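Local coordinates for protein putative pyridoxal phosphate-dependent transferase (Clostridium difficile, PDB 4DQ6) that is probably a pyridoxal-5'-phosphate-dependent transferase of the class I and II aminotransferase family that holds pyridoxal-5'-phosphate covalently, at residues I200-E204 / H216-A220; I205-I209 / C233-T239. The contacts are given in a common frame with arbitrary orientation. Numbering follows the deposited sequence.

Interaction 1. Residues I200-E204 / H216-A220; sequences IISDE and HIPMA. With PLP (pyridoxal-5'-phosphate), chain C.
Extended backbone at I200-D203, the end of a parallel strand in the seven-stranded sheet of the fold type I PLP-dependent enzymes, breaks at E204 (phi/psi -118/34°). The loop H216-A220, without regular structure, runs back past it, the end-to-end directions of the touching parts being 162° apart. S202 faces M219 (CA-CA 7.1 Å) and E204 faces P218 (7.4 Å), a spacing too wide for backbone pairing, so side chains bridge it.

Strand alternation turns I200 and S202 toward the loop, and E204, just past the strand end, points the same way. D203 lies on the other face, where its OD2 comes within 2.5 Å of PLP N1, the aspartate-pyridine nitrogen pair characteristic of this fold. A glutamate suits the gap: long enough to cross it (chi1 m, chi2 t), its buried carboxylate is met by several donors. H216, with chi1 t, gives NE2 to E204 OE1 (2.8 Å), the oxygen lying near the ring plane. M219 N donates to E204 OE2 at 3.0 Å, and S202 OG, chi1 t, donates to the same OE2 at 2.6 Å. On the I200 side, the flexible side chain of M219 packs CE 3.7 Å from I200 CD1, against helix 183-195. One water ties A220 to the carboxylate, donating to E204 OE2 at 2.9 Å and accepting from A220 N at 2.8 Å.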
ATOM      1  N   ILE A 200     -10.008 -23.060  -2.952  1.00 18.39           N
ATOM      2  CA  ILE A 200      -9.809 -22.561  -1.569  1.00 17.13           C
ATOM      3  C   ILE A 200      -8.817 -21.433  -1.474  1.00 16.74           C
ATOM      4  O   ILE A 200      -7.700 -21.555  -2.021  1.00 16.90           O
ATOM      5  CB  ILE A 200      -9.356 -23.677  -0.583  1.00 17.11           C
ATOM      6  CG1 ILE A 200     -10.382 -24.840  -0.634  1.00 19.08           C
ATOM      7  CG2 ILE A 200      -9.177 -23.092   0.852  1.00 16.46           C
ATOM      8  CD1 ILE A 200     -10.173 -25.897   0.427  1.00 19.67           C
ATOM      9  N   ILE A 201      -9.236 -20.332  -0.829  1.00 16.42           N
ATOM     10  CA  ILE A 201      -8.304 -19.273  -0.465  1.00 16.46           C
ATOM     11  C   ILE A 201      -8.129 -19.394   1.049  1.00 14.93           C
ATOM     12  O   ILE A 201      -9.064 -19.295   1.793  1.00 15.00           O
ATOM     13  CB  ILE A 201      -8.833 -17.885  -0.799  1.00 17.55           C
ATOM     14  CG1 ILE A 201      -8.924 -17.636  -2.309  1.00 19.11           C
ATOM     15  CG2 ILE A 201      -7.891 -16.844  -0.186  1.00 17.50           C
ATOM     16  CD1 ILE A 201      -9.620 -16.332  -2.645  1.00 19.40           C
ATOM     17  N   SER A 202      -6.926 -19.697   1.503  1.00 15.83           N
ATOM     18  CA  SER A 202      -6.702 -19.948   2.916  1.00 15.69           C
ATOM     19  C   SER A 202      -5.966 -18.775   3.534  1.00 14.78           C
ATOM     20  O   SER A 202      -4.789 -18.543   3.187  1.00 15.77           O
ATOM     21  CB  SER A 202      -5.909 -21.226   3.077  1.00 15.83           C
ATOM     22  OG  SER A 202      -5.800 -21.606   4.452  1.00 16.72           O
ATOM     23  N   ASP A 203      -6.618 -18.053   4.463  1.00 14.74           N
ATOM     24  CA  ASP A 203      -6.000 -16.983   5.201  1.00 13.35           C
ATOM     25  C   ASP A 203      -5.326 -17.586   6.428  1.00 12.03           C
ATOM     26  O   ASP A 203      -5.971 -17.907   7.425  1.00 11.71           O
ATOM     27  CB  ASP A 203      -7.075 -15.968   5.594  1.00 14.31           C
ATOM     28  CG  ASP A 203      -6.579 -14.814   6.396  1.00 15.05           C
ATOM     29  OD1 ASP A 203      -5.421 -14.819   6.816  1.00 17.04           O
ATOM     30  OD2 ASP A 203      -7.362 -13.864   6.576  1.00 16.26           O
ATOM     31  N   GLU A 204      -3.990 -17.583   6.368  1.00 12.40           N
ATOM     32  CA  GLU A 204      -3.223 -18.271   7.353  1.00 13.03           C
ATOM     33  C   GLU A 204      -2.374 -17.228   8.054  1.00 11.95           C
ATOM     34  O   GLU A 204      -1.215 -17.511   8.540  1.00 12.23           O
ATOM     35  CB  GLU A 204      -2.458 -19.466   6.737  1.00 14.19           C
ATOM     36  CG  GLU A 204      -3.369 -20.481   6.088  1.00 15.23           C
ATOM     37  CD  GLU A 204      -2.713 -21.767   5.651  1.00 15.41           C
ATOM     38  OE1 GLU A 204      -1.508 -21.983   5.894  1.00 16.99           O
ATOM     39  OE2 GLU A 204      -3.481 -22.631   5.114  1.00 16.71           O
ATOM     40  N   HIS A 216       0.419 -25.758  13.344  1.00 14.95           N
ATOM     41  CA  HIS A 216      -0.147 -25.248  12.122  1.00 14.64           C
ATOM     42  C   HIS A 216       0.133 -26.157  10.951  1.00 15.11           C
ATOM     43  O   HIS A 216       1.298 -26.521  10.691  1.00 15.99           O
ATOM     44  CB  HIS A 216       0.364 -23.849  11.805  1.00 14.10           C
ATOM     45  CG  HIS A 216      -0.223 -23.283  10.585  1.00 14.29           C
ATOM     46  ND1 HIS A 216      -1.513 -22.875  10.531  1.00 15.32           N
ATOM     47  CD2 HIS A 216       0.315 -23.088   9.318  1.00 14.34           C
ATOM     48  CE1 HIS A 216      -1.785 -22.468   9.268  1.00 14.84           C
ATOM     49  NE2 HIS A 216      -0.690 -22.642   8.518  1.00 15.03           N
ATOM     50  N   ILE A 217      -0.920 -26.461  10.197  1.00 15.60           N
ATOM     51  CA  ILE A 217      -0.839 -27.218   8.931  1.00 15.46           C
ATOM     52  C   ILE A 217      -1.356 -26.336   7.797  1.00 15.23           C
ATOM     53  O   ILE A 217      -2.557 -26.070   7.746  1.00 15.14           O
ATOM     54  CB  ILE A 217      -1.754 -28.465   8.988  1.00 17.54           C
ATOM     55  CG1 ILE A 217      -1.465 -29.326  10.212  1.00 19.45           C
ATOM     56  CG2 ILE A 217      -1.673 -29.253   7.688  1.00 17.18           C
ATOM     57  CD1 ILE A 217      -0.064 -29.845  10.326  1.00 22.79           C
ATOM     58  N   PRO A 218      -0.504 -25.870   6.893  1.00 14.89           N
ATOM     59  CA  PRO A 218      -0.975 -25.122   5.758  1.00 14.81           C
ATOM     60  C   PRO A 218      -1.857 -26.066   4.948  1.00 15.64           C
ATOM     61  O   PRO A 218      -1.450 -27.183   4.612  1.00 17.39           O
ATOM     62  CB  PRO A 218       0.323 -24.689   5.043  1.00 14.60           C
ATOM     63  CG  PRO A 218       1.360 -24.787   6.133  1.00 14.79           C
ATOM     64  CD  PRO A 218       0.953 -25.909   6.971  1.00 15.51           C
ATOM     65  N   MET A 219      -3.015 -25.567   4.547  1.00 15.94           N
ATOM     66  CA  MET A 219      -3.878 -26.396   3.757  1.00 17.07           C
ATOM     67  C   MET A 219      -3.209 -26.905   2.489  1.00 18.27           C
ATOM     68  O   MET A 219      -3.365 -28.062   2.073  1.00 19.47           O
ATOM     69  CB  MET A 219      -5.124 -25.588   3.419  1.00 17.33           C
ATOM     70  CG  MET A 219      -6.074 -26.220   2.411  1.00 18.24           C
ATOM     71  SD  MET A 219      -6.871 -27.790   2.896  1.00 20.41           S
ATOM     72  CE  MET A 219      -8.455 -27.148   3.445  1.00 20.92           C
ATOM     73  N   ALA A 220      -2.492 -26.023   1.823  1.00 17.44           N
ATOM     74  CA  ALA A 220      -1.833 -26.372   0.563  1.00 18.42           C
ATOM     75  C   ALA A 220      -0.707 -27.381   0.731  1.00 19.78           C
ATOM     76  O   ALA A 220      -0.250 -27.943  -0.269  1.00 22.99           O
ATOM     77  CB  ALA A 220      -1.241 -25.097  -0.054  1.00 17.93           C
TER
HETATM   78  N1  PLP C 401      -6.864 -12.055   8.253  1.00 18.65           N
HETATM   79  C2  PLP C 401      -7.208 -12.379   9.542  1.00 17.65           C
HETATM   80  C2A PLP C 401      -7.889 -13.656   9.932  1.00 17.10           C
HETATM   81  C3  PLP C 401      -6.908 -11.481  10.635  1.00 20.79           C
HETATM   82  O3  PLP C 401      -7.259 -11.779  11.878  1.00 22.34           O
HETATM   83  C4  PLP C 401      -6.232 -10.227  10.344  1.00 20.20           C
HETATM   84  C4A PLP C 401      -5.943  -9.224  11.430  1.00 26.28           C
HETATM   85  C5  PLP C 401      -5.893  -9.961   8.954  1.00 21.50           C
HETATM   86  C6  PLP C 401      -6.237 -10.895   7.949  1.00 19.17           C
HETATM   87  C5A PLP C 401      -5.167  -8.689   8.646  1.00 23.90           C
HETATM   88  O4P PLP C 401      -5.460  -8.428   7.314  1.00 31.94           O
HETATM   89  P   PLP C 401      -4.582  -7.257   6.621  1.00 33.76           P
HETATM   90  O1P PLP C 401      -3.271  -7.901   6.332  1.00 22.43           O
HETATM   91  O2P PLP C 401      -5.509  -6.926   5.385  1.00 26.52           O
HETATM   92  O3P PLP C 401      -4.458  -6.188   7.751  1.00 30.25           O
HETATM   93  O   HOH W   1      -2.174 -23.351   2.649  1.00 17.62           O

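Interaction 2. Residues I205-I209 / C233-T239; sequences IHSDI and CMAPTKT. With PLP (pyridoxal-5'-phosphate), chain C.
The PLP-bearing lysine meets the segment whose I205 and H206 line the PLP pocket. K238 NZ is joined to PLP C4A at 1.3 Å, the length of an imine, so PLP is held as an internal aldimine. H206 NE2 and PLP O3 share a hydrogen bond of 2.7 Å, and I205 brings CG2 to 3.5 Å from PLP C2.

Residues H206-I209 form a type I beta turn closed by I209 N to H206 O, 3.0 Å. Across from it, C233-M234 end a strand, and a short connection through A235 and P236 leads to a weakly bonded helix from about T237. CA pairs set the register: I205-M234 4.4 Å, H206-K238 6.4 Å, D208-T239 6.0 Å. In this fold type I architecture the lysine stands at the start of a short helix following a strand of the large sheet, and its long side chain runs past I205 and the H206 ring to PLP.

That chain (chi1 m, chi2 m, chi3 t, chi4 p) lays CG over one face of the H206 imidazole, with H206 CE1 3.8 Å from K238 CD. Extended I205 (chi1 and chi2 t) fills the space between K238, A235 and the PLP ring: its CD1 lies 3.7 Å from both K238 CG and T237 OG1, its CG1 4.0 Å from A235 CB. Farther along, T239 OG1, chi1 m, donates to D208 OD2 at 2.6 Å. Among the buried waters, one donates to I205 O (2.8 Å) and T239 OG1 (2.6 Å) while accepting from D208 N (2.9 Å); another donates to I205 O (2.9 Å) and A235 O (2.6 Å) and accepts from T239 N (3.0 Å).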
ATOM      1  N   ILE A 205      -2.955 -16.036   8.178  1.00 12.08           N
ATOM      2  CA  ILE A 205      -2.147 -14.959   8.741  1.00 12.17           C
ATOM      3  C   ILE A 205      -1.737 -15.296  10.196  1.00 13.14           C
ATOM      4  O   ILE A 205      -0.657 -14.857  10.658  1.00 12.41           O
ATOM      5  CB  ILE A 205      -2.804 -13.595   8.656  1.00 12.79           C
ATOM      6  CG1 ILE A 205      -1.759 -12.460   8.925  1.00 13.40           C
ATOM      7  CG2 ILE A 205      -3.940 -13.498   9.630  1.00 13.07           C
ATOM      8  CD1 ILE A 205      -2.301 -11.055   8.678  1.00 14.09           C
ATOM      9  N   HIS A 206      -2.519 -16.039  10.958  1.00 11.48           N
ATOM     10  CA  HIS A 206      -2.135 -16.354  12.368  1.00 12.04           C
ATOM     11  C   HIS A 206      -1.288 -17.609  12.498  1.00 11.88           C
ATOM     12  O   HIS A 206      -1.148 -18.169  13.595  1.00 12.77           O
ATOM     13  CB  HIS A 206      -3.364 -16.507  13.265  1.00 12.51           C
ATOM     14  CG  HIS A 206      -4.255 -15.303  13.337  1.00 12.95           C
ATOM     15  ND1 HIS A 206      -4.074 -14.311  14.302  1.00 13.85           N
ATOM     16  CD2 HIS A 206      -5.300 -14.888  12.525  1.00 13.19           C
ATOM     17  CE1 HIS A 206      -4.999 -13.359  14.107  1.00 14.10           C
ATOM     18  NE2 HIS A 206      -5.745 -13.690  13.002  1.00 14.63           N
ATOM     19  N   SER A 207      -0.648 -18.034  11.418  1.00 11.46           N
ATOM     20  CA  SER A 207      -0.038 -19.366  11.288  1.00 12.38           C
ATOM     21  C   SER A 207       1.144 -19.580  12.238  1.00 12.56           C
ATOM     22  O   SER A 207       1.471 -20.703  12.598  1.00 13.47           O
ATOM     23  CB  SER A 207       0.465 -19.586   9.858  1.00 12.38           C
ATOM     24  OG  SER A 207       1.370 -18.554   9.472  1.00 13.53           O
ATOM     25  N   ASP A 208       1.721 -18.500  12.756  1.00 12.45           N
ATOM     26  CA  ASP A 208       2.855 -18.620  13.686  1.00 12.62           C
ATOM     27  C   ASP A 208       2.444 -18.535  15.138  1.00 12.41           C
ATOM     28  O   ASP A 208       3.296 -18.713  16.033  1.00 13.57           O
ATOM     29  CB  ASP A 208       3.923 -17.533  13.428  1.00 12.77           C
ATOM     30  CG  ASP A 208       4.445 -17.510  11.974  1.00 13.73           C
ATOM     31  OD1 ASP A 208       4.794 -18.564  11.457  1.00 14.17           O
ATOM     32  OD2 ASP A 208       4.583 -16.401  11.369  1.00 14.56           O
ATOM     33  N   ILE A 209       1.221 -18.103  15.382  1.00 12.34           N
ATOM     34  CA  ILE A 209       0.745 -17.890  16.740  1.00 13.21           C
ATOM     35  C   ILE A 209      -0.010 -19.125  17.194  1.00 12.53           C
ATOM     36  O   ILE A 209      -1.245 -19.214  17.098  1.00 12.55           O
ATOM     37  CB  ILE A 209      -0.062 -16.586  16.870  1.00 13.61           C
ATOM     38  CG1 ILE A 209       0.807 -15.376  16.367  1.00 13.92           C
ATOM     39  CG2 ILE A 209      -0.476 -16.389  18.334  1.00 12.77           C
ATOM     40  CD1 ILE A 209      -0.047 -14.137  16.162  1.00 15.84           C
ATOM     41  N   CYS A 233      -2.628 -16.983   1.893  1.00 13.34           N
ATOM     42  CA  CYS A 233      -2.195 -15.655   2.314  1.00 14.08           C
ATOM     43  C   CYS A 233      -1.561 -15.780   3.700  1.00 14.03           C
ATOM     44  O   CYS A 233      -2.146 -16.403   4.577  1.00 13.99           O
ATOM     45  CB  CYS A 233      -3.334 -14.682   2.407  1.00 14.86           C
ATOM     46  SG  CYS A 233      -4.177 -14.432   0.850  1.00 19.01           S
ATOM     47  N   MET A 234      -0.362 -15.222   3.851  1.00 13.66           N
ATOM     48  CA  MET A 234       0.412 -15.179   5.119  1.00 13.68           C
ATOM     49  C   MET A 234       1.087 -13.837   5.234  1.00 13.26           C
ATOM     50  O   MET A 234       1.115 -13.081   4.273  1.00 13.30           O
ATOM     51  CB  MET A 234       1.419 -16.289   5.227  1.00 14.18           C
ATOM     52  CG  MET A 234       0.798 -17.708   5.429  1.00 15.11           C
ATOM     53  SD  MET A 234       2.114 -18.959   5.258  1.00 16.73           S
ATOM     54  CE  MET A 234       1.334 -20.438   5.978  1.00 16.36           C
ATOM     55  N   ALA A 235       1.670 -13.536   6.398  1.00 13.05           N
ATOM     56  CA  ALA A 235       2.302 -12.238   6.562  1.00 12.71           C
ATOM     57  C   ALA A 235       3.145 -12.333   7.822  1.00 13.00           C
ATOM     58  O   ALA A 235       2.850 -13.156   8.682  1.00 14.01           O
ATOM     59  CB  ALA A 235       1.279 -11.135   6.768  1.00 12.04           C
ATOM     60  N   PRO A 236       4.156 -11.458   7.994  1.00 12.70           N
ATOM     61  CA  PRO A 236       4.838 -11.316   9.265  1.00 13.17           C
ATOM     62  C   PRO A 236       4.125 -10.435  10.267  1.00 13.11           C
ATOM     63  O   PRO A 236       4.599 -10.292  11.398  1.00 12.59           O
ATOM     64  CB  PRO A 236       6.128 -10.675   8.845  1.00 13.45           C
ATOM     65  CG  PRO A 236       5.779  -9.785   7.730  1.00 13.20           C
ATOM     66  CD  PRO A 236       4.778 -10.616   6.965  1.00 12.68           C
ATOM     67  N   THR A 237       3.013  -9.815   9.874  1.00 12.07           N
ATOM     68  CA  THR A 237       2.469  -8.696  10.609  1.00 12.47           C
ATOM     69  C   THR A 237       1.833  -9.092  11.926  1.00 13.78           C
ATOM     70  O   THR A 237       2.005  -8.401  12.914  1.00 14.52           O
ATOM     71  CB  THR A 237       1.489  -7.852   9.808  1.00 11.97           C
ATOM     72  OG1 THR A 237       0.508  -8.732   9.303  1.00 13.05           O
ATOM     73  CG2 THR A 237       2.174  -7.176   8.654  1.00 13.14           C
ATOM     74  N   LYS A 238       1.017 -10.124  11.938  1.00 12.89           N
ATOM     75  CA  LYS A 238       0.371 -10.569  13.197  1.00 14.59           C
ATOM     76  C   LYS A 238       1.471 -11.153  14.090  1.00 13.68           C
ATOM     77  O   LYS A 238       1.513 -10.853  15.282  1.00 14.41           O
ATOM     78  CB  LYS A 238      -0.703 -11.625  13.005  1.00 17.05           C
ATOM     79  CG  LYS A 238      -1.965 -11.085  12.364  1.00 20.76           C
ATOM     80  CD  LYS A 238      -2.875 -10.349  13.375  1.00 23.01           C
ATOM     81  CE  LYS A 238      -3.793  -9.298  12.724  1.00 26.56           C
ATOM     82  NZ  LYS A 238      -5.082  -9.793  12.192  1.00 30.82           N
ATOM     83  N   THR A 239       2.327 -11.986  13.522  1.00 13.30           N
ATOM     84  CA  THR A 239       3.402 -12.689  14.286  1.00 12.88           C
ATOM     85  C   THR A 239       4.311 -11.745  15.038  1.00 13.30           C
ATOM     86  O   THR A 239       4.583 -11.923  16.246  1.00 13.50           O
ATOM     87  CB  THR A 239       4.214 -13.544  13.360  1.00 12.93           C
ATOM     88  OG1 THR A 239       3.367 -14.408  12.558  1.00 13.28           O
ATOM     89  CG2 THR A 239       5.389 -14.316  14.110  1.00 14.30           C
TER
HETATM   90  N1  PLP C 401      -6.864 -12.055   8.253  1.00 18.65           N
HETATM   91  C2  PLP C 401      -7.208 -12.379   9.542  1.00 17.65           C
HETATM   92  C2A PLP C 401      -7.889 -13.656   9.932  1.00 17.10           C
HETATM   93  C3  PLP C 401      -6.908 -11.481  10.635  1.00 20.79           C
HETATM   94  O3  PLP C 401      -7.259 -11.779  11.878  1.00 22.34           O
HETATM   95  C4  PLP C 401      -6.232 -10.227  10.344  1.00 20.20           C
HETATM   96  C4A PLP C 401      -5.943  -9.224  11.430  1.00 26.28           C
HETATM   97  C5  PLP C 401      -5.893  -9.961   8.954  1.00 21.50           C
HETATM   98  C6  PLP C 401      -6.237 -10.895   7.949  1.00 19.17           C
HETATM   99  C5A PLP C 401      -5.167  -8.689   8.646  1.00 23.90           C
HETATM  100  O4P PLP C 401      -5.460  -8.428   7.314  1.00 31.94           O
HETATM  101  P   PLP C 401      -4.582  -7.257   6.621  1.00 33.76           P
HETATM  102  O1P PLP C 401      -3.271  -7.901   6.332  1.00 22.43           O
HETATM  103  O2P PLP C 401      -5.509  -6.926   5.385  1.00 26.52           O
HETATM  104  O3P PLP C 401      -4.458  -6.188   7.751  1.00 30.25           O
HETATM  105  O   HOH W   2       1.074 -15.627  12.742  1.00 13.74           O
HETATM  106  O   HOH W   3       1.395 -15.786   8.601  1.00 13.89           O
HETATM  107  O   HOH W   4       1.308 -12.703  10.763  1.00 14.06           O
HETATM  108  O   HOH W   5       4.194 -15.952   8.769  1.00 16.02           O

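How the interactions relate
Interactions 1 and 2 lie 11 Å apart between centres and alternate along the chain: 200-204 runs straight into 205-209, then come 216-220 and 233-239. Strands 199-203 and 230-234 are sheet neighbours, probably bonded from C233 N to S202 O (3.0 Å) and, just past the strand end, from E204 N to C233 O (2.8 Å). E204 OE1 also packs 3.2 Å from M234 CE, and H216 CB lies 3.4 Å from S207 O. PLP joins them: interaction 1 contributes D203 near its ring nitrogen, interaction 2 the covalent lysine and H206 at O3. N175, V99 and I100 of the same chain, and Y65 of the second subunit, supply further hydrogen bonds to PLP.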